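Side-chain contacts in Zn-dependent hydrolase of metallo-beta-lactamase superfamily TM0207 (Thermotoga maritima, PDB 1VJN), which probably works as a zinc-dependent hydrolase of the metallo-beta-lactamase superfamily, with the metallo-hydrolase/oxidoreductase fold: residues A166-P171 / N201-F206; N106-F111 / E134-I139; T49-T54 / T82-K87. All coordinates share one frame; numbering follows the deposited sequence.

Contact 1: residues A166-P171 / N201-F206; sequences AKVIIP and NILELF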
ATOM      1  N   ALA A 166       9.780  -2.139  -8.464  1.00 19.47           N
ATOM      2  CA  ALA A 166       9.638  -2.069  -6.986  1.00 18.55           C
ATOM      3  C   ALA A 166      10.793  -2.784  -6.298  1.00 19.61           C
ATOM      4  O   ALA A 166      11.195  -3.869  -6.725  1.00 20.48           O
ATOM      5  CB  ALA A 166       8.344  -2.720  -6.546  1.00 19.24           C
ATOM      6  N   LYS A 167      11.289  -2.197  -5.214  1.00 17.00           N
ATOM      7  CA  LYS A 167      12.372  -2.785  -4.444  1.00 20.45           C
ATOM      8  C   LYS A 167      11.810  -3.529  -3.233  1.00 22.36           C
ATOM      9  O   LYS A 167      11.810  -4.755  -3.218  1.00 24.35           O
ATOM     10  CB  LYS A 167      13.345  -1.690  -4.009  1.00 22.18           C
ATOM     11  CG  LYS A 167      13.949  -0.921  -5.142  1.00 23.48           C
ATOM     12  CD  LYS A 167      14.816  -1.836  -5.997  1.00 31.85           C
ATOM     13  CE  LYS A 167      15.239  -1.157  -7.305  1.00 42.95           C
ATOM     14  NZ  LYS A 167      15.102  -2.085  -8.477  1.00 50.40           N
ATOM     15  N   VAL A 168      11.347  -2.798  -2.220  1.00 19.81           N
ATOM     16  CA  VAL A 168      10.645  -3.418  -1.118  1.00 19.12           C
ATOM     17  C   VAL A 168       9.250  -3.664  -1.575  1.00 18.34           C
ATOM     18  O   VAL A 168       8.574  -2.743  -2.037  1.00 18.21           O
ATOM     19  CB  VAL A 168      10.610  -2.553   0.120  1.00 18.60           C
ATOM     20  CG1 VAL A 168       9.666  -3.163   1.192  1.00 20.36           C
ATOM     21  CG2 VAL A 168      12.021  -2.399   0.674  1.00 23.50           C
ATOM     22  N   ILE A 169       8.826  -4.924  -1.491  1.00 19.44           N
ATOM     23  CA  ILE A 169       7.480  -5.325  -1.854  1.00 19.68           C
ATOM     24  C   ILE A 169       6.726  -5.906  -0.641  1.00 21.81           C
ATOM     25  O   ILE A 169       7.172  -6.906  -0.052  1.00 18.81           O
ATOM     26  CB  ILE A 169       7.530  -6.395  -2.964  1.00 19.96           C
ATOM     27  CG1 ILE A 169       8.092  -5.831  -4.274  1.00 21.37           C
ATOM     28  CG2 ILE A 169       6.144  -6.912  -3.187  1.00 20.72           C
ATOM     29  CD1 ILE A 169       8.561  -6.902  -5.281  1.00 23.62           C
ATOM     30  N   ILE A 170       5.581  -5.319  -0.286  1.00 17.93           N
ATOM     31  CA  ILE A 170       4.831  -5.818   0.830  1.00 17.66           C
ATOM     32  C   ILE A 170       3.483  -6.302   0.315  1.00 18.31           C
ATOM     33  O   ILE A 170       2.672  -5.484  -0.150  1.00 18.70           O
ATOM     34  CB  ILE A 170       4.673  -4.732   1.927  1.00 17.20           C
ATOM     35  CG1 ILE A 170       6.044  -4.266   2.466  1.00 24.86           C
ATOM     36  CG2 ILE A 170       3.776  -5.217   3.052  1.00 21.49           C
ATOM     37  CD1 ILE A 170       6.062  -2.891   3.110  1.00 24.33           C
ATOM     38  N   PRO A 171       3.241  -7.626   0.357  1.00 21.41           N
ATOM     39  CA  PRO A 171       1.927  -8.163  -0.087  1.00 20.08           C
ATOM     40  C   PRO A 171       0.800  -7.849   0.925  1.00 22.90           C
ATOM     41  O   PRO A 171       1.041  -7.693   2.149  1.00 19.52           O
ATOM     42  CB  PRO A 171       2.148  -9.687  -0.138  1.00 20.06           C
ATOM     43  CG  PRO A 171       3.286  -9.951   0.879  1.00 23.42           C
ATOM     44  CD  PRO A 171       4.167  -8.701   0.828  1.00 17.45           C
ATOM     45  N   ASN A 201       4.758  -5.979  12.970  1.00 17.88           N
ATOM     46  CA  ASN A 201       3.847  -4.966  12.466  1.00 17.58           C
ATOM     47  C   ASN A 201       4.490  -3.652  12.069  1.00 19.54           C
ATOM     48  O   ASN A 201       3.780  -2.737  11.674  1.00 21.00           O
ATOM     49  CB  ASN A 201       2.691  -4.707  13.462  1.00 19.26           C
ATOM     50  CG  ASN A 201       3.131  -3.974  14.733  1.00 21.12           C
ATOM     51  OD1 ASN A 201       4.216  -4.166  15.200  1.00 23.72           O
ATOM     52  ND2 ASN A 201       2.275  -3.112  15.264  1.00 25.07           N
ATOM     53  N   ILE A 202       5.809  -3.539  12.208  1.00 20.15           N
ATOM     54  CA  ILE A 202       6.557  -2.343  11.842  1.00 20.97           C
ATOM     55  C   ILE A 202       7.723  -2.673  10.918  1.00 23.03           C
ATOM     56  O   ILE A 202       8.462  -3.638  11.139  1.00 21.96           O
ATOM     57  CB  ILE A 202       7.083  -1.643  13.101  1.00 22.44           C
ATOM     58  CG1 ILE A 202       5.929  -1.144  13.973  1.00 23.28           C
ATOM     59  CG2 ILE A 202       7.967  -0.460  12.751  1.00 26.36           C
ATOM     60  CD1 ILE A 202       6.294  -0.977  15.472  1.00 29.86           C
ATOM     61  N   LEU A 203       7.874  -1.881   9.871  1.00 20.19           N
ATOM     62  CA  LEU A 203       9.079  -1.902   9.073  1.00 20.82           C
ATOM     63  C   LEU A 203       9.692  -0.515   9.099  1.00 20.65           C
ATOM     64  O   LEU A 203       9.022   0.461   8.773  1.00 17.92           O
ATOM     65  CB  LEU A 203       8.749  -2.286   7.651  1.00 22.86           C
ATOM     66  CG  LEU A 203       9.932  -2.394   6.683  1.00 25.19           C
ATOM     67  CD1 LEU A 203      10.811  -3.584   7.068  1.00 29.98           C
ATOM     68  CD2 LEU A 203       9.372  -2.532   5.280  1.00 31.18           C
ATOM     69  N   GLU A 204      10.953  -0.419   9.494  1.00 21.79           N
ATOM     70  CA  GLU A 204      11.690   0.839   9.388  1.00 24.35           C
ATOM     71  C   GLU A 204      12.721   0.746   8.276  1.00 25.74           C
ATOM     72  O   GLU A 204      13.367  -0.296   8.121  1.00 28.39           O
ATOM     73  CB  GLU A 204      12.353   1.201  10.706  1.00 27.09           C
ATOM     74  CG  GLU A 204      11.330   1.664  11.715  1.00 34.59           C
ATOM     75  CD  GLU A 204      11.946   1.939  13.057  1.00 49.25           C
ATOM     76  OE1 GLU A 204      12.660   2.963  13.153  1.00 47.81           O
ATOM     77  OE2 GLU A 204      11.714   1.127  13.998  1.00 55.13           O
ATOM     78  N   LEU A 205      12.838   1.814   7.486  1.00 23.23           N
ATOM     79  CA  LEU A 205      13.854   1.916   6.428  1.00 24.98           C
ATOM     80  C   LEU A 205      14.699   3.103   6.746  1.00 24.82           C
ATOM     81  O   LEU A 205      14.181   4.174   7.039  1.00 21.32           O
ATOM     82  CB  LEU A 205      13.232   2.150   5.051  1.00 27.77           C
ATOM     83  CG  LEU A 205      12.168   1.186   4.559  1.00 26.87           C
ATOM     84  CD1 LEU A 205      11.816   1.591   3.150  1.00 33.64           C
ATOM     85  CD2 LEU A 205      12.615  -0.278   4.585  1.00 34.81           C
ATOM     86  N   PHE A 206      16.007   2.908   6.711  1.00 27.15           N
ATOM     87  CA  PHE A 206      16.958   3.932   7.087  1.00 28.60           C
ATOM     88  C   PHE A 206      17.660   4.532   5.868  1.00 29.97           C
ATOM     89  O   PHE A 206      18.410   5.496   6.001  1.00 30.87           O
ATOM     90  CB  PHE A 206      17.947   3.336   8.092  1.00 29.55           C
ATOM     91  CG  PHE A 206      17.276   2.804   9.316  1.00 31.71           C
ATOM     92  CD1 PHE A 206      17.032   3.626  10.405  1.00 37.69           C
ATOM     93  CD2 PHE A 206      16.827   1.492   9.362  1.00 39.46           C
ATOM     94  CE1 PHE A 206      16.384   3.152  11.535  1.00 38.27           C
ATOM     95  CE2 PHE A 206      16.180   1.006  10.497  1.00 42.71           C
ATOM     96  CZ  PHE A 206      15.954   1.850  11.580  1.00 34.13           C
TER

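Contact 2: residues N106-F111 / E134-I139; sequences NIVFVF and EEIGEI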
ATOM      1  N   ASN A 106     -11.095   2.479  -7.765  1.00 18.90           N
ATOM      2  CA  ASN A 106      -9.861   2.133  -7.054  1.00 17.70           C
ATOM      3  C   ASN A 106      -8.850   3.206  -7.343  1.00 19.44           C
ATOM      4  O   ASN A 106      -8.519   3.475  -8.491  1.00 21.37           O
ATOM      5  CB  ASN A 106      -9.322   0.755  -7.440  1.00 17.88           C
ATOM      6  CG  ASN A 106      -8.208   0.315  -6.559  1.00 18.62           C
ATOM      7  OD1 ASN A 106      -8.413   0.023  -5.360  1.00 18.91           O
ATOM      8  ND2 ASN A 106      -7.000   0.320  -7.101  1.00 12.44           N
ATOM      9  N   ILE A 107      -8.401   3.865  -6.284  1.00 19.53           N
ATOM     10  CA  ILE A 107      -7.373   4.847  -6.436  1.00 17.95           C
ATOM     11  C   ILE A 107      -6.106   4.320  -5.775  1.00 16.97           C
ATOM     12  O   ILE A 107      -6.104   4.005  -4.615  1.00 18.09           O
ATOM     13  CB  ILE A 107      -7.782   6.145  -5.819  1.00 16.44           C
ATOM     14  CG1 ILE A 107      -9.122   6.619  -6.401  1.00 22.45           C
ATOM     15  CG2 ILE A 107      -6.703   7.240  -6.084  1.00 19.43           C
ATOM     16  CD1 ILE A 107      -9.690   7.792  -5.715  1.00 33.10           C
ATOM     17  N   VAL A 108      -5.055   4.265  -6.589  1.00 19.57           N
ATOM     18  CA  VAL A 108      -3.682   3.988  -6.209  1.00 21.18           C
ATOM     19  C   VAL A 108      -3.080   5.315  -5.752  1.00 17.51           C
ATOM     20  O   VAL A 108      -3.212   6.342  -6.428  1.00 18.72           O
ATOM     21  CB  VAL A 108      -2.909   3.482  -7.462  1.00 19.11           C
ATOM     22  CG1 VAL A 108      -1.467   3.449  -7.232  1.00 22.10           C
ATOM     23  CG2 VAL A 108      -3.466   2.133  -7.932  1.00 16.84           C
ATOM     24  N   PHE A 109      -2.446   5.318  -4.598  1.00 17.53           N
ATOM     25  CA  PHE A 109      -1.778   6.518  -4.113  1.00 15.60           C
ATOM     26  C   PHE A 109      -0.297   6.351  -4.092  1.00 16.84           C
ATOM     27  O   PHE A 109       0.211   5.305  -3.712  1.00 17.87           O
ATOM     28  CB  PHE A 109      -2.296   6.861  -2.697  1.00 15.90           C
ATOM     29  CG  PHE A 109      -3.663   7.465  -2.722  1.00 17.27           C
ATOM     30  CD1 PHE A 109      -3.823   8.778  -3.116  1.00 14.18           C
ATOM     31  CD2 PHE A 109      -4.790   6.738  -2.380  1.00 20.39           C
ATOM     32  CE1 PHE A 109      -5.052   9.330  -3.180  1.00 21.72           C
ATOM     33  CE2 PHE A 109      -6.037   7.323  -2.457  1.00 18.99           C
ATOM     34  CZ  PHE A 109      -6.168   8.586  -2.835  1.00 18.57           C
ATOM     35  N   VAL A 110       0.411   7.392  -4.481  1.00 18.56           N
ATOM     36  CA  VAL A 110       1.837   7.379  -4.446  1.00 18.11           C
ATOM     37  C   VAL A 110       2.304   8.486  -3.479  1.00 19.14           C
ATOM     38  O   VAL A 110       1.894   9.627  -3.585  1.00 19.65           O
ATOM     39  CB  VAL A 110       2.402   7.592  -5.839  1.00 22.71           C
ATOM     40  CG1 VAL A 110       3.906   7.530  -5.821  1.00 15.70           C
ATOM     41  CG2 VAL A 110       1.875   6.529  -6.793  1.00 20.81           C
ATOM     42  N   PHE A 111       3.161   8.130  -2.552  1.00 17.78           N
ATOM     43  CA  PHE A 111       3.704   9.073  -1.570  1.00 21.94           C
ATOM     44  C   PHE A 111       5.200   9.251  -1.834  1.00 26.32           C
ATOM     45  O   PHE A 111       5.963   8.275  -1.928  1.00 23.92           O
ATOM     46  CB  PHE A 111       3.456   8.565  -0.158  1.00 20.36           C
ATOM     47  CG  PHE A 111       2.055   8.103   0.050  1.00 23.95           C
ATOM     48  CD1 PHE A 111       1.058   9.011   0.368  1.00 28.27           C
ATOM     49  CD2 PHE A 111       1.724   6.777  -0.094  1.00 22.45           C
ATOM     50  CE1 PHE A 111      -0.223   8.604   0.550  1.00 28.13           C
ATOM     51  CE2 PHE A 111       0.429   6.365   0.077  1.00 24.80           C
ATOM     52  CZ  PHE A 111      -0.547   7.269   0.383  1.00 21.17           C
ATOM     53  N   GLU A 134       3.062   4.614 -16.402  1.00 20.13           N
ATOM     54  CA  GLU A 134       3.744   5.863 -16.768  1.00 20.83           C
ATOM     55  C   GLU A 134       3.477   6.964 -15.736  1.00 21.86           C
ATOM     56  O   GLU A 134       4.388   7.663 -15.310  1.00 15.21           O
ATOM     57  CB  GLU A 134       3.278   6.294 -18.147  1.00 21.88           C
ATOM     58  CG  GLU A 134       3.928   7.545 -18.705  1.00 20.54           C
ATOM     59  CD  GLU A 134       3.502   7.826 -20.155  1.00 25.24           C
ATOM     60  OE1 GLU A 134       2.405   7.388 -20.589  1.00 27.21           O
ATOM     61  OE2 GLU A 134       4.275   8.484 -20.874  1.00 29.34           O
ATOM     62  N   GLU A 135       2.227   7.062 -15.310  1.00 24.96           N
ATOM     63  CA  GLU A 135       1.796   7.974 -14.257  1.00 27.38           C
ATOM     64  C   GLU A 135       2.317   7.564 -12.878  1.00 25.82           C
ATOM     65  O   GLU A 135       2.637   8.416 -12.085  1.00 23.83           O
ATOM     66  CB  GLU A 135       0.258   8.000 -14.221  1.00 25.81           C
ATOM     67  CG  GLU A 135      -0.369   9.212 -13.549  1.00 38.30           C
ATOM     68  CD  GLU A 135      -1.860   9.456 -13.920  1.00 41.13           C
ATOM     69  OE1 GLU A 135      -2.444   8.661 -14.731  1.00 56.09           O
ATOM     70  OE2 GLU A 135      -2.456  10.443 -13.383  1.00 45.32           O
ATOM     71  N   ILE A 136       2.385   6.275 -12.554  1.00 24.75           N
ATOM     72  CA  ILE A 136       2.877   5.915 -11.217  1.00 22.16           C
ATOM     73  C   ILE A 136       4.406   6.105 -11.116  1.00 23.20           C
ATOM     74  O   ILE A 136       4.906   6.644 -10.122  1.00 24.76           O
ATOM     75  CB  ILE A 136       2.397   4.508 -10.790  1.00 22.98           C
ATOM     76  CG1 ILE A 136       0.879   4.531 -10.608  1.00 17.41           C
ATOM     77  CG2 ILE A 136       3.084   4.048  -9.460  1.00 19.38           C
ATOM     78  CD1 ILE A 136       0.299   3.198 -10.645  1.00 22.46           C
ATOM     79  N   GLY A 137       5.136   5.691 -12.142  1.00 23.74           N
ATOM     80  CA  GLY A 137       6.604   5.776 -12.156  1.00 21.50           C
ATOM     81  C   GLY A 137       7.294   4.692 -11.350  1.00 20.36           C
ATOM     82  O   GLY A 137       6.630   3.822 -10.798  1.00 21.72           O
ATOM     83  N   GLU A 138       8.632   4.742 -11.262  1.00 19.59           N
ATOM     84  CA  GLU A 138       9.376   3.786 -10.435  1.00 20.66           C
ATOM     85  C   GLU A 138       9.029   3.924  -8.958  1.00 19.83           C
ATOM     86  O   GLU A 138       8.896   5.015  -8.467  1.00 23.64           O
ATOM     87  CB  GLU A 138      10.877   3.880 -10.689  1.00 21.41           C
ATOM     88  CG  GLU A 138      11.181   3.588 -12.154  1.00 32.49           C
ATOM     89  CD  GLU A 138      12.491   2.860 -12.358  1.00 41.94           C
ATOM     90  OE1 GLU A 138      13.461   3.148 -11.612  1.00 43.63           O
ATOM     91  OE2 GLU A 138      12.531   1.997 -13.271  1.00 47.02           O
ATOM     92  N   ILE A 139       8.813   2.793  -8.287  1.00 22.97           N
ATOM     93  CA  ILE A 139       8.422   2.740  -6.885  1.00 20.00           C
ATOM     94  C   ILE A 139       9.555   2.116  -6.051  1.00 20.85           C
ATOM     95  O   ILE A 139      10.187   1.151  -6.467  1.00 18.87           O
ATOM     96  CB  ILE A 139       7.116   1.933  -6.758  1.00 23.22           C
ATOM     97  CG1 ILE A 139       5.959   2.723  -7.403  1.00 21.04           C
ATOM     98  CG2 ILE A 139       6.794   1.630  -5.338  1.00 23.42           C
ATOM     99  CD1 ILE A 139       5.944   4.226  -7.069  1.00 19.69           C
TER

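Contact 3: residues T49-T54 / T82-K87; sequences TADVVT and TVNGVK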
ATOM      1  N   THR A  49      -2.308   9.231  15.261  1.00 33.06           N
ATOM      2  CA  THR A  49      -2.520  10.647  14.911  1.00 31.87           C
ATOM      3  C   THR A  49      -2.028  11.020  13.488  1.00 30.07           C
ATOM      4  O   THR A  49      -0.829  11.087  13.217  1.00 32.61           O
ATOM      5  CB  THR A  49      -1.819  11.576  15.928  1.00 32.13           C
ATOM      6  OG1 THR A  49      -2.526  11.582  17.173  1.00 35.27           O
ATOM      7  CG2 THR A  49      -1.900  13.038  15.495  1.00 31.45           C
ATOM      8  N   ALA A  50      -2.952  11.336  12.592  1.00 24.28           N
ATOM      9  CA  ALA A  50      -2.609  11.468  11.209  1.00 17.58           C
ATOM     10  C   ALA A  50      -2.658  12.916  10.720  1.00 16.17           C
ATOM     11  O   ALA A  50      -3.482  13.692  11.168  1.00 13.85           O
ATOM     12  CB  ALA A  50      -3.559  10.600  10.405  1.00 18.39           C
ATOM     13  N   ASP A  51      -1.797  13.222   9.739  1.00 16.68           N
ATOM     14  CA  ASP A  51      -1.837  14.437   8.905  1.00 17.25           C
ATOM     15  C   ASP A  51      -2.651  14.239   7.618  1.00 17.31           C
ATOM     16  O   ASP A  51      -3.293  15.156   7.099  1.00 16.00           O
ATOM     17  CB  ASP A  51      -0.405  14.796   8.524  1.00 15.92           C
ATOM     18  CG  ASP A  51       0.462  15.012   9.751  1.00 22.15           C
ATOM     19  OD1 ASP A  51       0.181  15.985  10.462  1.00 29.53           O
ATOM     20  OD2 ASP A  51       1.381  14.245  10.117  1.00 25.87           O
ATOM     21  N   VAL A  52      -2.536  13.049   7.083  1.00 18.72           N
ATOM     22  CA  VAL A  52      -3.265  12.662   5.898  1.00 18.73           C
ATOM     23  C   VAL A  52      -3.913  11.293   6.095  1.00 20.53           C
ATOM     24  O   VAL A  52      -3.335  10.356   6.705  1.00 17.60           O
ATOM     25  CB  VAL A  52      -2.355  12.627   4.645  1.00 21.78           C
ATOM     26  CG1 VAL A  52      -3.188  12.265   3.343  1.00 20.36           C
ATOM     27  CG2 VAL A  52      -1.630  13.923   4.513  1.00 23.54           C
ATOM     28  N   VAL A  53      -5.129  11.185   5.563  1.00 16.18           N
ATOM     29  CA  VAL A  53      -5.768   9.899   5.397  1.00 15.71           C
ATOM     30  C   VAL A  53      -6.093   9.728   3.926  1.00 17.37           C
ATOM     31  O   VAL A  53      -6.751  10.591   3.326  1.00 18.07           O
ATOM     32  CB  VAL A  53      -7.061   9.773   6.244  1.00 14.77           C
ATOM     33  CG1 VAL A  53      -7.800   8.496   5.915  1.00 21.53           C
ATOM     34  CG2 VAL A  53      -6.757   9.817   7.720  1.00 15.74           C
ATOM     35  N   THR A  54      -5.650   8.624   3.325  1.00 15.55           N
ATOM     36  CA  THR A  54      -6.132   8.300   1.967  1.00 17.65           C
ATOM     37  C   THR A  54      -7.114   7.112   1.910  1.00 20.35           C
ATOM     38  O   THR A  54      -7.039   6.199   2.727  1.00 19.95           O
ATOM     39  CB  THR A  54      -4.964   7.976   1.077  1.00 19.04           C
ATOM     40  OG1 THR A  54      -4.285   6.829   1.596  1.00 17.52           O
ATOM     41  CG2 THR A  54      -3.910   9.139   1.019  1.00 18.06           C
ATOM     42  N   THR A  82      -0.150  18.167  -2.281  1.00 30.07           N
ATOM     43  CA  THR A  82       1.005  18.404  -1.478  1.00 32.27           C
ATOM     44  C   THR A  82       0.451  18.736  -0.115  1.00 34.61           C
ATOM     45  O   THR A  82      -0.262  19.721   0.068  1.00 34.84           O
ATOM     46  CB  THR A  82       1.810  19.549  -2.079  1.00 33.06           C
ATOM     47  OG1 THR A  82       2.558  19.043  -3.184  1.00 35.71           O
ATOM     48  CG2 THR A  82       2.885  20.054  -1.107  1.00 35.31           C
ATOM     49  N   VAL A  83       0.735  17.877   0.835  1.00 38.62           N
ATOM     50  CA  VAL A  83       0.160  18.043   2.128  1.00 41.52           C
ATOM     51  C   VAL A  83       1.300  17.932   3.093  1.00 41.61           C
ATOM     52  O   VAL A  83       1.891  16.860   3.237  1.00 38.99           O
ATOM     53  CB  VAL A  83      -0.938  16.990   2.397  1.00 42.98           C
ATOM     54  CG1 VAL A  83      -1.435  17.111   3.833  1.00 49.07           C
ATOM     55  CG2 VAL A  83      -2.101  17.156   1.408  1.00 44.48           C
ATOM     56  N   ASN A  84       1.641  19.073   3.703  1.00 43.71           N
ATOM     57  CA  ASN A  84       2.628  19.118   4.774  1.00 46.23           C
ATOM     58  C   ASN A  84       4.039  18.689   4.319  1.00 46.32           C
ATOM     59  O   ASN A  84       4.761  17.990   5.054  1.00 47.52           O
ATOM     60  CB  ASN A  84       2.127  18.268   5.976  1.00 47.87           C
ATOM     61  CG  ASN A  84       0.773  18.782   6.561  1.00 53.05           C
ATOM     62  OD1 ASN A  84      -0.253  18.072   6.556  1.00 52.62           O
ATOM     63  ND2 ASN A  84       0.783  20.015   7.063  1.00 51.30           N
ATOM     64  N   GLY A  85       4.422  19.117   3.114  1.00 45.88           N
ATOM     65  CA  GLY A  85       5.735  18.792   2.544  1.00 45.35           C
ATOM     66  C   GLY A  85       5.882  17.371   1.999  1.00 45.28           C
ATOM     67  O   GLY A  85       6.995  16.942   1.656  1.00 46.21           O
ATOM     68  N   VAL A  86       4.780  16.618   1.936  1.00 43.36           N
ATOM     69  CA  VAL A  86       4.775  15.316   1.243  1.00 39.11           C
ATOM     70  C   VAL A  86       3.961  15.481  -0.028  1.00 32.60           C
ATOM     71  O   VAL A  86       2.870  16.048   0.009  1.00 31.49           O
ATOM     72  CB  VAL A  86       4.234  14.181   2.141  1.00 41.22           C
ATOM     73  CG1 VAL A  86       3.945  12.910   1.355  1.00 38.52           C
ATOM     74  CG2 VAL A  86       5.256  13.872   3.243  1.00 44.44           C
ATOM     75  N   LYS A  87       4.533  15.041  -1.150  1.00 28.50           N
ATOM     76  CA  LYS A  87       3.830  14.992  -2.432  1.00 26.80           C
ATOM     77  C   LYS A  87       3.008  13.691  -2.515  1.00 24.42           C
ATOM     78  O   LYS A  87       3.532  12.581  -2.316  1.00 20.73           O
ATOM     79  CB  LYS A  87       4.812  15.059  -3.601  1.00 28.70           C
ATOM     80  CG  LYS A  87       5.393  16.441  -3.865  1.00 34.90           C
ATOM     81  CD  LYS A  87       6.752  16.391  -4.599  1.00 44.06           C
ATOM     82  CE  LYS A  87       6.723  15.519  -5.901  1.00 51.04           C
ATOM     83  NZ  LYS A  87       7.900  15.782  -6.830  1.00 51.40           N
TER

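Contact 1: residues A166-P171 / N201-F206
Val168 and Ile170 of one strand face Leu203 and Leu205 of another across the interior of the metallo-beta-lactamase fold, in which two mixed beta-sheets pack face to face. Strand 168-172 lies within the larger sheet and strand 202-205 at one border of the smaller, so the contact spans the two layers and rests on side chains alone. The local strand axes approach to 11.4 Å and run nearly antiparallel, at 168°, which places Val168 across from Leu205 and Ile170 across from Leu203.

Leu203 and Val168 share the contact about equally, each meeting two partners. With CG anti to its backbone N (chi1 -178°), the leucine stretches across the interface and brings CD2 to the valine and the isoleucine together. Val168 meets it tip to tip, CG1 lying 4.1 Å from Leu203 CD2. Ile170 approaches differently: it slides past the leucine in the opposite direction, and its terminal CD1 comes to 4.0 Å from Leu203 CD2. The second methyl of Val168 is turned to the other leucine, where CG2 and Leu205 CD2 make a looser touch at 4.5 Å.

Neighbouring side chains of strand 141-145 extend this apolar layer, Leu143 beside Ile170 and Val141 beside Leu205. On the reverse side of strand 202-205, Ile202 and Glu204 are exposed to solvent and lie along Lys14 of strand 13-19. At the middle of the interface three methyl carbons form an almost equilateral triangle, closed by Val168 CG1 and Ile170 CD1 at 4.1 Å from each other, with Leu203 CD2 as its third corner.

Contact 2: residues N106-F111 / E134-I139
Val108 and Val110 meet Ile136 and Ile139 on one side of strand 105-113, and the aromatic rings of the same strand, Phe109 and Phe111, are carried on its other side. One face of the Phe109 ring is covered by Ile107, two residues earlier on the same side of the strand, whose CG2 sits 3.5 Å above the ring plane, displaced toward the rim; Ile88 of strand 86-95 also touches this ring. The Phe111 ring packs on Leu25 and Met27 of the opposing sheet.

On the valine side, Ile136 spreads its branches over two strand residues. Its CG2, anti to the backbone N, comes to 3.8 Å from Val110 CG2. The longer branch leaves in another direction, with chi2 extended at 161°, and delivers CD1 to Val108 CG1 at 3.9 Å. The isoleucine and Val108 cross at about a right angle, whereas its meeting with Val110 is more slanted.

This is the outer helical layer of the metallo-beta-lactamase sandwich: helix 130-136 packs on the face of the larger sheet turned away from the other sheet, in the connection between parallel neighbouring strands 116-120 and 141-145. Gly137, with a positive phi of 78°, ends the helical run and turns the chain back toward the sheet, so that Ile139 arrives two residues later at the same buried patch.

Val110 thereby has a partner for each methyl. CG2 is taken by the helix, and CG1 lies 4.1 Å from Ile139 CD1, the two side chains crossing at a slant. Cys119 of strand 116-120 touches Val108, Ile136 and Ile139 alike, and Leu128 and Leu164 pack against Ile136 as well.

Contact 3: residues T49-T54 / T82-K87
Val83, which faces Val52 across the contact, gives its backbone N-H to Val86 O over 2.9 Å from N to O. The return bond, from Val86 N to Val83 O, measures 3.2 Å. Between these two valines the chain reverses through a type I' beta turn, with Asn84 and Gly85 both at positive phi. The tight reversal puts Val83 and Asn84 against the segment 49-54.

The apolar part of the meeting is one valine pair. Val83 CG1 stands anti to its backbone N (chi1 175°) and projects toward Val52, which offers the methyl on its other branch, CG2, anti to the carbonyl carbon. The two side chains cross obliquely. Their methyls, Val52 CG2 and Val83 CG1, are modelled 3.3 Å apart, closer than usual for van der Waals contact, so the exact separation is doubtful although the pairing itself is clear. Val83 CG1 also lies 4.2 Å from Asp51 O. Ile75 and Arg73 of strand 73-75 flank this pair, the former on Val52 and the latter on Val83.

Toward the solvent the contact becomes polar in character but stays loose. Asn84 turns its OD1 to the CB of Asp51, 3.8 Å away, a packing touch and not a bond. The carboxylate of Asp51 is engaged elsewhere: OD2 accepts a hydrogen bond from the backbone N of Thr31 in strand 30-34, the parallel neighbour of strand 52-54.

A beta-hairpin with a two-residue loop, joining strands 79-83 and 86-95 through an Asn-Gly type I' turn, thus leans on strand 52-54 of the facing sheet. The contact joins the two sheets near one border of the sandwich characteristic of the metallo-beta-lactamase fold.

How the contacts relate
All three contacts involve the larger sheet but load it from different sides. Contacts 1 and 3 bridge it to the smaller sheet, one deep inside and the other near the border, their centres about 19 Å apart; contact 2 covers its outer face with a helix. Contacts 1 and 2 are buried and joined purely by methyl packing, whereas the partly exposed contact 3 adds an asparagine and an aspartate, packed against each other without a bond. Contacts 2 and 3 also touch directly, Phe109 CD2 lying 3.7 Å from Thr54 CB, so strand 105-113 serves both the helical layer and the interior between the sheets.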